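Local coordinates for genome polyprotein (Rhinovirus C, PDB 6KU8) that probably acts, as the 3C cysteine protease part of a rhinovirus polyprotein, to cut that polyprotein, and is held here with the inhibitor rupintrivir, at residues V57-L65 and E74-Q82; T157-V165 and G172-K180. One frame throughout, in Å; residues are numbered along the deposited sequence.

Contact 1 of 2, residues V57-L65 and E74-Q82. With AG7 (4-{2-(4-fluoro-benzyl)-6-methyl-5-[(5-methyl-isoxazole-3-carbonyl)-amino]-4-oxo-heptanoylamino}-5-(2-oxo-pyrrolidin-3-yl)-pentanoic acid ethyl ester), chain B.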
loop_
_atom_site.group_PDB
_atom_site.type_symbol
_atom_site.label_atom_id
_atom_site.label_comp_id
_atom_site.label_asym_id
_atom_site.label_seq_id
_atom_site.Cartn_x
_atom_site.Cartn_y
_atom_site.Cartn_z
ATOM N N VAL A 57 -6.929 16.651 5.465
ATOM C CA VAL A 57 -5.749 17.065 4.721
ATOM C C VAL A 57 -6.156 17.261 3.265
ATOM O O VAL A 57 -6.756 16.365 2.658
ATOM C CB VAL A 57 -4.615 16.028 4.840
ATOM C CG1 VAL A 57 -3.411 16.458 4.006
ATOM C CG2 VAL A 57 -4.230 15.818 6.321
ATOM N N ARG A 58 -5.823 18.425 2.706
ATOM C CA ARG A 58 -6.153 18.702 1.314
ATOM C C ARG A 58 -5.227 17.938 0.378
ATOM O O ARG A 58 -4.003 17.940 0.560
ATOM C CB ARG A 58 -6.062 20.202 1.026
ATOM C CG ARG A 58 -6.194 20.524 -0.456
ATOM C CD ARG A 58 -6.664 21.952 -0.693
ATOM N NE ARG A 58 -5.602 22.929 -0.503
ATOM C CZ ARG A 58 -5.181 23.753 -1.454
ATOM N NH1 ARG A 58 -5.750 23.718 -2.652
ATOM N NH2 ARG A 58 -4.209 24.619 -1.204
ATOM N N VAL A 59 -5.818 17.287 -0.624
ATOM C CA VAL A 59 -5.072 16.580 -1.665
ATOM C C VAL A 59 -4.809 17.553 -2.812
ATOM O O VAL A 59 -5.741 17.988 -3.489
ATOM C CB VAL A 59 -5.827 15.345 -2.169
ATOM C CG1 VAL A 59 -5.097 14.721 -3.375
ATOM C CG2 VAL A 59 -5.974 14.317 -1.053
ATOM N N LEU A 60 -3.535 17.872 -3.050
ATOM C CA LEU A 60 -3.196 18.783 -4.139
ATOM C C LEU A 60 -3.375 18.111 -5.494
ATOM O O LEU A 60 -3.835 18.742 -6.452
ATOM C CB LEU A 60 -1.764 19.283 -3.980
ATOM C CG LEU A 60 -1.450 20.103 -2.727
ATOM C CD1 LEU A 60 0.054 20.313 -2.609
ATOM C CD2 LEU A 60 -2.199 21.433 -2.730
ATOM N N LYS A 61 -3.026 16.832 -5.590
ATOM C CA LYS A 61 -3.147 16.072 -6.823
ATOM C C LYS A 61 -3.273 14.600 -6.464
ATOM O O LYS A 61 -2.658 14.131 -5.500
ATOM C CB LYS A 61 -1.943 16.293 -7.747
ATOM C CG LYS A 61 -1.939 15.427 -9.012
ATOM C CD LYS A 61 -0.753 15.772 -9.924
ATOM C CE LYS A 61 -0.893 15.129 -11.306
ATOM N NZ LYS A 61 0.011 15.768 -12.320
ATOM N N GLN A 62 -4.091 13.886 -7.241
ATOM C CA GLN A 62 -4.325 12.454 -7.079
ATOM C C GLN A 62 -4.010 11.773 -8.407
ATOM O O GLN A 62 -4.443 12.250 -9.461
ATOM C CB GLN A 62 -5.779 12.210 -6.639
ATOM C CG GLN A 62 -6.237 10.752 -6.611
ATOM C CD GLN A 62 -7.601 10.570 -5.941
ATOM O OE1 GLN A 62 -8.140 11.499 -5.336
ATOM N NE2 GLN A 62 -8.160 9.364 -6.044
ATOM N N CYS A 63 -3.210 10.701 -8.376
ATOM C CA CYS A 63 -2.879 9.945 -9.588
ATOM C C CYS A 63 -3.276 8.488 -9.394
ATOM O O CYS A 63 -2.673 7.777 -8.585
ATOM C CB CYS A 63 -1.392 10.035 -9.936
ATOM S SG CYS A 63 -0.719 11.699 -9.962
ATOM N N ILE A 64 -4.268 8.038 -10.152
ATOM C CA ILE A 64 -4.713 6.651 -10.097
ATOM C C ILE A 64 -3.861 5.882 -11.101
ATOM O O ILE A 64 -3.968 6.095 -12.308
ATOM C CB ILE A 64 -6.211 6.539 -10.399
ATOM C CG1 ILE A 64 -7.006 7.327 -9.354
ATOM C CG2 ILE A 64 -6.664 5.089 -10.447
ATOM C CD1 ILE A 64 -8.478 7.521 -9.679
ATOM N N LEU A 65 -2.985 5.016 -10.603
ATOM C CA LEU A 65 -1.996 4.382 -11.456
ATOM C C LEU A 65 -2.583 3.208 -12.223
ATOM O O LEU A 65 -3.334 2.386 -11.681
ATOM C CB LEU A 65 -0.798 3.907 -10.635
ATOM C CG LEU A 65 0.019 5.032 -9.993
ATOM C CD1 LEU A 65 1.186 4.464 -9.177
ATOM C CD2 LEU A 65 0.506 6.026 -11.056
ATOM N N GLU A 74 -4.537 -0.671 -8.615
ATOM C CA GLU A 74 -5.088 -0.532 -7.265
ATOM C C GLU A 74 -4.245 0.429 -6.428
ATOM O O GLU A 74 -4.526 0.606 -5.226
ATOM C CB GLU A 74 -5.192 -1.875 -6.518
ATOM C CG GLU A 74 -6.586 -2.324 -6.116
ATOM C CD GLU A 74 -7.574 -1.187 -5.847
ATOM O OE1 GLU A 74 -8.203 -0.716 -6.805
ATOM O OE2 GLU A 74 -7.764 -0.802 -4.680
ATOM N N ILE A 75 -3.221 1.047 -7.007
ATOM C CA ILE A 75 -2.414 2.048 -6.328
ATOM C C ILE A 75 -2.823 3.438 -6.789
ATOM O O ILE A 75 -2.843 3.731 -7.993
ATOM C CB ILE A 75 -0.915 1.822 -6.571
ATOM C CG1 ILE A 75 -0.448 0.569 -5.838
ATOM C CG2 ILE A 75 -0.133 3.047 -6.124
ATOM C CD1 ILE A 75 0.855 0.075 -6.319
ATOM N N THR A 76 -3.115 4.304 -5.825
ATOM C CA THR A 76 -3.332 5.719 -6.062
ATOM C C THR A 76 -2.268 6.506 -5.312
ATOM O O THR A 76 -1.990 6.213 -4.144
ATOM C CB THR A 76 -4.732 6.126 -5.606
ATOM O OG1 THR A 76 -5.695 5.550 -6.497
ATOM C CG2 THR A 76 -4.876 7.630 -5.592
ATOM N N LEU A 77 -1.647 7.474 -6.000
ATOM C CA LEU A 77 -0.711 8.404 -5.380
ATOM C C LEU A 77 -1.470 9.638 -4.922
ATOM O O LEU A 77 -2.272 10.191 -5.683
ATOM C CB LEU A 77 0.396 8.829 -6.357
ATOM C CG LEU A 77 1.261 7.804 -7.102
ATOM C CD1 LEU A 77 2.444 8.486 -7.767
ATOM C CD2 LEU A 77 1.743 6.708 -6.168
ATOM N N LEU A 78 -1.233 10.066 -3.687
ATOM C CA LEU A 78 -1.758 11.333 -3.193
ATOM C C LEU A 78 -0.598 12.291 -2.984
ATOM O O LEU A 78 0.395 11.936 -2.339
ATOM C CB LEU A 78 -2.524 11.173 -1.883
ATOM C CG LEU A 78 -3.635 10.130 -1.810
ATOM C CD1 LEU A 78 -4.191 10.107 -0.392
ATOM C CD2 LEU A 78 -4.711 10.424 -2.849
ATOM N N TRP A 79 -0.711 13.490 -3.540
ATOM C CA TRP A 79 0.220 14.572 -3.231
ATOM C C TRP A 79 -0.516 15.493 -2.268
ATOM O O TRP A 79 -1.530 16.101 -2.629
ATOM C CB TRP A 79 0.679 15.308 -4.488
ATOM C CG TRP A 79 1.362 14.429 -5.508
ATOM C CD1 TRP A 79 0.757 13.637 -6.443
ATOM C CD2 TRP A 79 2.775 14.286 -5.717
ATOM N NE1 TRP A 79 1.701 12.996 -7.206
ATOM C CE2 TRP A 79 2.949 13.380 -6.782
ATOM C CE3 TRP A 79 3.905 14.833 -5.106
ATOM C CZ2 TRP A 79 4.210 13.015 -7.255
ATOM C CZ3 TRP A 79 5.162 14.463 -5.571
ATOM C CH2 TRP A 79 5.304 13.563 -6.637
ATOM N N LEU A 80 -0.015 15.573 -1.043
ATOM C CA LEU A 80 -0.728 16.148 0.088
ATOM C C LEU A 80 -0.260 17.562 0.393
ATOM O O LEU A 80 0.917 17.893 0.249
ATOM C CB LEU A 80 -0.532 15.270 1.325
ATOM C CG LEU A 80 -0.965 13.824 1.093
ATOM C CD1 LEU A 80 -0.494 12.927 2.241
ATOM C CD2 LEU A 80 -2.468 13.777 0.978
ATOM N N ASP A 81 -1.201 18.391 0.845
ATOM C CA ASP A 81 -0.902 19.779 1.201
ATOM C C ASP A 81 -0.466 19.829 2.663
ATOM O O ASP A 81 -1.231 20.161 3.567
ATOM C CB ASP A 81 -2.109 20.669 0.936
ATOM C CG ASP A 81 -1.776 22.149 1.064
ATOM O OD1 ASP A 81 -0.578 22.503 0.990
ATOM O OD2 ASP A 81 -2.707 22.949 1.239
ATOM N N GLN A 82 0.800 19.485 2.886
ATOM C CA GLN A 82 1.380 19.391 4.221
ATOM C C GLN A 82 2.802 19.924 4.162
ATOM O O GLN A 82 3.434 19.934 3.100
ATOM C CB GLN A 82 1.402 17.937 4.743
ATOM C CG GLN A 82 2.473 17.086 4.053
ATOM C CD GLN A 82 2.385 15.589 4.341
ATOM O OE1 GLN A 82 1.348 15.080 4.778
ATOM N NE2 GLN A 82 3.484 14.874 4.072
HETATM C C01 AG7 B . -11.728 -7.783 -2.097
HETATM C C02 AG7 B . -12.171 -6.330 -2.124
HETATM O O03 AG7 B . -10.789 -8.216 -1.492
HETATM C C04 AG7 B . -11.112 -5.328 -1.684
HETATM C C05 AG7 B . -11.649 -4.004 -2.199
HETATM C C06 AG7 B . -11.350 -3.841 -3.698
HETATM C C07 AG7 B . -10.062 -4.035 -4.172
HETATM C C08 AG7 B . -9.787 -3.891 -5.522
HETATM C C09 AG7 B . -10.801 -3.555 -6.413
HETATM C C10 AG7 B . -12.092 -3.361 -5.944
HETATM C C11 AG7 B . -12.368 -3.504 -4.589
HETATM N N12 AG7 B . -9.805 -5.407 0.587
HETATM C C13 AG7 B . -9.899 -5.598 2.045
HETATM C C14 AG7 B . -8.940 -6.742 2.330
HETATM C C15 AG7 B . -9.563 -8.103 1.838
HETATM C C16 AG7 B . -8.712 -9.312 2.484
HETATM N N17 AG7 B . -9.552 -10.274 2.832
HETATM O O18 AG7 B . -7.534 -9.326 2.610
HETATM C C19 AG7 B . -9.655 -4.413 2.989
HETATM C C20 AG7 B . -10.100 -3.093 2.341
HETATM C C21 AG7 B . -11.458 -2.949 2.988
HETATM O O22 AG7 B . -12.545 -2.449 2.278
HETATM O O23 AG7 B . -11.568 -3.319 4.106
HETATM C C47 AG7 B . -11.049 -5.445 -0.162
HETATM O O48 AG7 B . -12.055 -5.597 0.442
HETATM C C50 AG7 B . -13.708 -2.456 3.050
HETATM C C53 AG7 B . -14.748 -1.577 2.358
HETATM C C57 AG7 B . -12.655 -8.627 -2.952
HETATM N N58 AG7 B . -12.118 -9.925 -3.091
HETATM C C59 AG7 B . -12.329 -10.603 -4.323
HETATM O O60 AG7 B . -12.906 -10.189 -5.278
HETATM C C78 AG7 B . -14.020 -8.785 -2.280
HETATM C C81 AG7 B . -15.064 -9.450 -3.186
HETATM F F1 AG7 B . -10.520 -3.420 -7.747
HETATM C C82 AG7 B . -13.852 -9.587 -0.984
HETATM C C83 AG7 B . -10.973 -9.850 2.501
HETATM C C84 AG7 B . -10.829 -8.277 2.251
HETATM C C1 AG7 B . -11.726 -11.953 -4.221
HETATM O O HOH W 1 -4.025 20.201 4.167
HETATM O O HOH W 2 -2.827 25.344 1.807
HETATM O O HOH W 3 -5.507 1.856 -9.708
#
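Trp79 O is shared by two successive amides of the facing strand: Leu60 N lies 2.7 Å from Trp79 O, while Lys61 N makes a longer, weak bond to the same oxygen. This is a classic beta bulge, and it shifts the register by one residue between Val59 and Lys61. Beyond it the antiparallel ladder is regular, Cys63 and Leu77 bonding in both directions and Leu65 N reaching Ile75 O at 2.9 Å. On the face of Lys61, Cys63 and Trp79, the indole takes a neighbour at its edge, with Cys63 SG 3.9 Å from Trp79 NE1. Cys63 chi1 (-50°) sets SG anti to its own carbonyl carbon and beside its backbone N; the short cysteine side chain lets SG lie beside the indole edge. Further along this side, Leu65 brings CD1 between Ile75 and Leu77, 3.6 Å from Ile75 CG2, a branched apolar end that extends the buried packing of Ile75 and Leu77. The opposite face carries Val59, Gln62, Leu78 and Leu80; there Gln62 lays its aliphatic CG against Thr76 CG2 at 3.6 Å. At the exposed end, Arg58 NH2 and Asp81 OD2 form a salt bridge of 3.3 Å whose two hydrogen bonds, from NE and NH2, are long and bent and so weak; the guanidinium and carboxylate planes stand 81° apart. Leu60 CD2 covers one guanidinium face, and a water bridges Arg58 N and Asp81 O. At the other end Glu74 CD approaches ring atom C08 of the inhibitor's fluorobenzyl group at 3.5 Å, while Glu74 OE2 is bonded to His43, consistent with the acid of a 3C protease triad. Strand 37-41 flanks strand 75-80 on its other edge, Thr76 OG1 bonds Thr42 OG1, and strand 49-52 adjoins Val57 and Val59, so the pair forms part of the N-terminal beta-barrel.

Contact 2 of 2, residues T157-V165 and G172-K180. With AG7 (4-{2-(4-fluoro-benzyl)-6-methyl-5-[(5-methyl-isoxazole-3-carbonyl)-amino]-4-oxo-heptanoylamino}-5-(2-oxo-pyrrolidin-3-yl)-pentanoic acid ethyl ester), chain B.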
loop_
_atom_site.group_PDB
_atom_site.type_symbol
_atom_site.label_atom_id
_atom_site.label_comp_id
_atom_site.label_asym_id
_atom_site.label_seq_id
_atom_site.Cartn_x
_atom_site.Cartn_y
_atom_site.Cartn_z
ATOM N N THR A 157 13.313 -6.371 5.840
ATOM C CA THR A 157 14.448 -5.449 5.949
ATOM C C THR A 157 14.966 -5.037 4.571
ATOM O O THR A 157 15.390 -5.881 3.771
ATOM C CB THR A 157 15.568 -6.086 6.779
ATOM O OG1 THR A 157 15.063 -6.394 8.082
ATOM C CG2 THR A 157 16.754 -5.122 6.932
ATOM N N GLY A 158 14.877 -3.737 4.280
ATOM C CA GLY A 158 15.373 -3.163 3.046
ATOM C C GLY A 158 14.537 -3.381 1.801
ATOM O O GLY A 158 14.940 -2.934 0.729
ATOM N N ASN A 159 13.391 -4.055 1.878
ATOM C CA ASN A 159 12.611 -4.336 0.672
ATOM C C ASN A 159 11.156 -3.952 0.915
ATOM O O ASN A 159 10.479 -4.578 1.738
ATOM C CB ASN A 159 12.716 -5.811 0.286
ATOM C CG ASN A 159 14.148 -6.278 0.107
ATOM O OD1 ASN A 159 14.887 -5.710 -0.673
ATOM N ND2 ASN A 159 14.524 -7.347 0.806
ATOM N N ILE A 160 10.670 -2.937 0.216
ATOM C CA ILE A 160 9.299 -2.445 0.395
ATOM C C ILE A 160 8.577 -2.706 -0.921
ATOM O O ILE A 160 8.798 -2.001 -1.913
ATOM C CB ILE A 160 9.254 -0.961 0.790
ATOM C CG1 ILE A 160 10.097 -0.702 2.053
ATOM C CG2 ILE A 160 7.790 -0.518 1.020
ATOM C CD1 ILE A 160 10.312 0.772 2.346
ATOM N N VAL A 161 7.713 -3.712 -0.929
ATOM C CA VAL A 161 7.446 -4.456 -2.145
ATOM C C VAL A 161 5.998 -4.366 -2.614
ATOM O O VAL A 161 5.744 -4.542 -3.820
ATOM C CB VAL A 161 7.888 -5.917 -1.913
ATOM C CG1 VAL A 161 6.773 -6.930 -2.047
ATOM C CG2 VAL A 161 9.153 -6.245 -2.700
ATOM N N ALA A 162 5.044 -4.050 -1.742
ATOM C CA ALA A 162 3.647 -3.940 -2.161
ATOM C C ALA A 162 2.845 -3.283 -1.046
ATOM O O ALA A 162 3.317 -3.160 0.083
ATOM C CB ALA A 162 3.041 -5.313 -2.505
ATOM N N ILE A 163 1.637 -2.826 -1.390
ATOM C CA ILE A 163 0.608 -2.528 -0.402
ATOM C C ILE A 163 -0.520 -3.539 -0.575
ATOM O O ILE A 163 -0.860 -3.931 -1.700
ATOM C CB ILE A 163 0.090 -1.077 -0.501
ATOM C CG1 ILE A 163 -0.606 -0.850 -1.854
ATOM C CG2 ILE A 163 1.252 -0.087 -0.203
ATOM C CD1 ILE A 163 -1.364 0.479 -1.949
ATOM N N HIS A 164 -1.076 -3.976 0.544
ATOM C CA HIS A 164 -2.112 -4.993 0.521
ATOM C C HIS A 164 -3.403 -4.419 -0.045
ATOM O O HIS A 164 -3.845 -3.346 0.382
ATOM C CB HIS A 164 -2.366 -5.523 1.930
ATOM C CG HIS A 164 -3.348 -6.638 1.944
ATOM N ND1 HIS A 164 -3.049 -7.881 1.435
ATOM C CD2 HIS A 164 -4.652 -6.678 2.305
ATOM C CE1 HIS A 164 -4.113 -8.659 1.531
ATOM N NE2 HIS A 164 -5.101 -7.949 2.043
ATOM N N VAL A 165 -4.034 -5.134 -0.990
ATOM C CA VAL A 165 -5.227 -4.554 -1.615
ATOM C C VAL A 165 -6.411 -5.521 -1.710
ATOM O O VAL A 165 -7.533 -5.089 -1.978
ATOM C CB VAL A 165 -4.907 -3.974 -3.009
ATOM C CG1 VAL A 165 -3.959 -2.781 -2.903
ATOM C CG2 VAL A 165 -4.351 -5.066 -3.944
ATOM N N GLY A 172 -3.720 -13.496 -0.042
ATOM C CA GLY A 172 -3.751 -12.053 -0.138
ATOM C C GLY A 172 -3.097 -11.598 -1.428
ATOM O O GLY A 172 -2.193 -12.253 -1.944
ATOM N N TYR A 173 -3.577 -10.471 -1.953
ATOM C CA TYR A 173 -3.051 -9.853 -3.163
ATOM C C TYR A 173 -2.503 -8.485 -2.785
ATOM O O TYR A 173 -3.183 -7.706 -2.111
ATOM C CB TYR A 173 -4.128 -9.695 -4.254
ATOM C CG TYR A 173 -4.926 -10.954 -4.518
ATOM C CD1 TYR A 173 -4.470 -11.917 -5.395
ATOM C CD2 TYR A 173 -6.139 -11.169 -3.883
ATOM C CE1 TYR A 173 -5.205 -13.078 -5.644
ATOM C CE2 TYR A 173 -6.877 -12.329 -4.100
ATOM C CZ TYR A 173 -6.406 -13.275 -4.983
ATOM O OH TYR A 173 -7.144 -14.409 -5.213
ATOM N N GLY A 174 -1.277 -8.214 -3.196
ATOM C CA GLY A 174 -0.658 -6.913 -2.994
ATOM C C GLY A 174 -0.398 -6.249 -4.341
ATOM O O GLY A 174 -0.013 -6.917 -5.299
ATOM N N ALA A 175 -0.618 -4.940 -4.396
ATOM C CA ALA A 175 -0.259 -4.172 -5.584
ATOM C C ALA A 175 1.249 -3.930 -5.572
ATOM O O ALA A 175 1.776 -3.341 -4.624
ATOM C CB ALA A 175 -1.023 -2.845 -5.618
ATOM N N ALA A 176 1.944 -4.379 -6.613
ATOM C CA ALA A 176 3.392 -4.223 -6.642
ATOM C C ALA A 176 3.772 -2.748 -6.573
ATOM O O ALA A 176 3.205 -1.906 -7.282
ATOM C CB ALA A 176 3.988 -4.865 -7.894
ATOM N N LEU A 177 4.703 -2.426 -5.680
ATOM C CA LEU A 177 5.332 -1.107 -5.662
ATOM C C LEU A 177 6.554 -1.165 -6.576
ATOM O O LEU A 177 7.435 -2.007 -6.377
ATOM C CB LEU A 177 5.728 -0.701 -4.242
ATOM C CG LEU A 177 4.578 -0.425 -3.270
ATOM C CD1 LEU A 177 5.113 -0.380 -1.848
ATOM C CD2 LEU A 177 3.869 0.884 -3.629
ATOM N N LEU A 178 6.584 -0.318 -7.605
ATOM C CA LEU A 178 7.699 -0.284 -8.543
ATOM C C LEU A 178 8.309 1.112 -8.553
ATOM O O LEU A 178 7.593 2.119 -8.556
ATOM C CB LEU A 178 7.252 -0.705 -9.948
ATOM C CG LEU A 178 6.579 -2.077 -10.012
ATOM C CD1 LEU A 178 5.880 -2.277 -11.360
ATOM C CD2 LEU A 178 7.592 -3.193 -9.743
ATOM N N ARG A 179 9.640 1.175 -8.535
ATOM C CA ARG A 179 10.290 2.457 -8.279
ATOM C C ARG A 179 9.910 3.509 -9.312
ATOM O O ARG A 179 9.841 4.699 -8.982
ATOM C CB ARG A 179 11.806 2.299 -8.234
ATOM C CG ARG A 179 12.506 3.490 -7.554
ATOM C CD ARG A 179 13.987 3.201 -7.403
ATOM N NE ARG A 179 14.190 1.913 -6.740
ATOM C CZ ARG A 179 15.332 1.235 -6.775
ATOM N NH1 ARG A 179 16.367 1.718 -7.464
ATOM N NH2 ARG A 179 15.431 0.073 -6.144
ATOM N N LYS A 180 9.663 3.100 -10.558
ATOM C CA LYS A 180 9.306 4.056 -11.602
ATOM C C LYS A 180 8.002 4.786 -11.309
ATOM O O LYS A 180 7.780 5.869 -11.863
ATOM C CB LYS A 180 9.207 3.351 -12.963
ATOM C CG LYS A 180 8.091 2.306 -13.040
ATOM C CD LYS A 180 8.070 1.579 -14.392
ATOM C CE LYS A 180 7.132 0.367 -14.343
ATOM N NZ LYS A 180 7.147 -0.408 -15.625
HETATM C C01 AG7 B . -11.728 -7.783 -2.097
HETATM C C02 AG7 B . -12.171 -6.330 -2.124
HETATM O O03 AG7 B . -10.789 -8.216 -1.492
HETATM C C04 AG7 B . -11.112 -5.328 -1.684
HETATM C C05 AG7 B . -11.649 -4.004 -2.199
HETATM C C06 AG7 B . -11.350 -3.841 -3.698
HETATM C C07 AG7 B . -10.062 -4.035 -4.172
HETATM C C08 AG7 B . -9.787 -3.891 -5.522
HETATM C C09 AG7 B . -10.801 -3.555 -6.413
HETATM C C10 AG7 B . -12.092 -3.361 -5.944
HETATM C C11 AG7 B . -12.368 -3.504 -4.589
HETATM N N12 AG7 B . -9.805 -5.407 0.587
HETATM C C13 AG7 B . -9.899 -5.598 2.045
HETATM C C14 AG7 B . -8.940 -6.742 2.330
HETATM C C15 AG7 B . -9.563 -8.103 1.838
HETATM C C16 AG7 B . -8.712 -9.312 2.484
HETATM N N17 AG7 B . -9.552 -10.274 2.832
HETATM O O18 AG7 B . -7.534 -9.326 2.610
HETATM C C19 AG7 B . -9.655 -4.413 2.989
HETATM C C20 AG7 B . -10.100 -3.093 2.341
HETATM C C21 AG7 B . -11.458 -2.949 2.988
HETATM O O22 AG7 B . -12.545 -2.449 2.278
HETATM O O23 AG7 B . -11.568 -3.319 4.106
HETATM C C47 AG7 B . -11.049 -5.445 -0.162
HETATM O O48 AG7 B . -12.055 -5.597 0.442
HETATM C C50 AG7 B . -13.708 -2.456 3.050
HETATM C C53 AG7 B . -14.748 -1.577 2.358
HETATM C C57 AG7 B . -12.655 -8.627 -2.952
HETATM N N58 AG7 B . -12.118 -9.925 -3.091
HETATM C C59 AG7 B . -12.329 -10.603 -4.323
HETATM O O60 AG7 B . -12.906 -10.189 -5.278
HETATM C C78 AG7 B . -14.020 -8.785 -2.280
HETATM C C81 AG7 B . -15.064 -9.450 -3.186
HETATM F F1 AG7 B . -10.520 -3.420 -7.747
HETATM C C82 AG7 B . -13.852 -9.587 -0.984
HETATM C C83 AG7 B . -10.973 -9.850 2.501
HETATM C C84 AG7 B . -10.829 -8.277 2.251
HETATM C C1 AG7 B . -11.726 -11.953 -4.221
HETATM O O HOH W 4 7.345 -4.809 -5.962
#
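Leu177 lies over the backbone of Ala162, its CD1 3.7 Å from Ala162 N, and the same methyl meets Ile160 CG2 at 3.9 Å. A branched leucine fits this place because it can cover peptide atoms and aliphatic carbons together. At the same place along the strand, Val161 O receives Leu177 N from well above the carbonyl plane, and also a water that bridges to Leu177 O; Val161 and Ala162 also form a classic bulge opposite Ile154 of strand 153-156. Small residues then let the hairpin close tightly. Ala162 CB sits 3.2 Å from Ala175 O, beside Gly174, which has no side chain to contest the space. Ile163 and Ala175 exchange backbone bonds, and Val165 CG1 packs on Ala175 CB at 4.0 Å. On the other face of the hairpin the His164 ring has Gly172 CA at its edge, in plane, 3.8 Å from His164 CE1, an approach that a bare glycine backbone allows. With CG anti to the backbone N (chi1 -176°), the imidazole reaches the inhibitor: His164 NE2 donates to the lactam oxygen O18 at 2.9 Å, in a nearly straight bond of 165°. Tyr141 OH bonds His164 ND1 and so fixes the ring's rotation from the second shell. Val165 O takes a weak bond from inhibitor N12. Because NE2 must carry a hydrogen to donate, the hairpin offers a directed donor to a carbonyl, consistent with the glutamine-recognising S1 pocket of 3C proteases, where the lactam stands in for the glutamine amide.

Overall arrangement
The two contacts follow one another along the chain without interleaving, with centres 18 Å apart. Contact 1 belongs to the closed N-terminal antiparallel barrel; contact 2 is the hairpin of strands 159-167 and 172-176 in the second antiparallel sheet, the two-part plan of the chymotrypsin-like PA clan. They meet where the sheets face each other: Ile75 packs against Ile163, Ala175 and Ala176, with Ile75 CG1 3.5 Å from Ala175 CB, and Glu74 rests on Val165. The inhibitor lies along this junction and touches both contacts, so its pocket is built jointly by the two sheets.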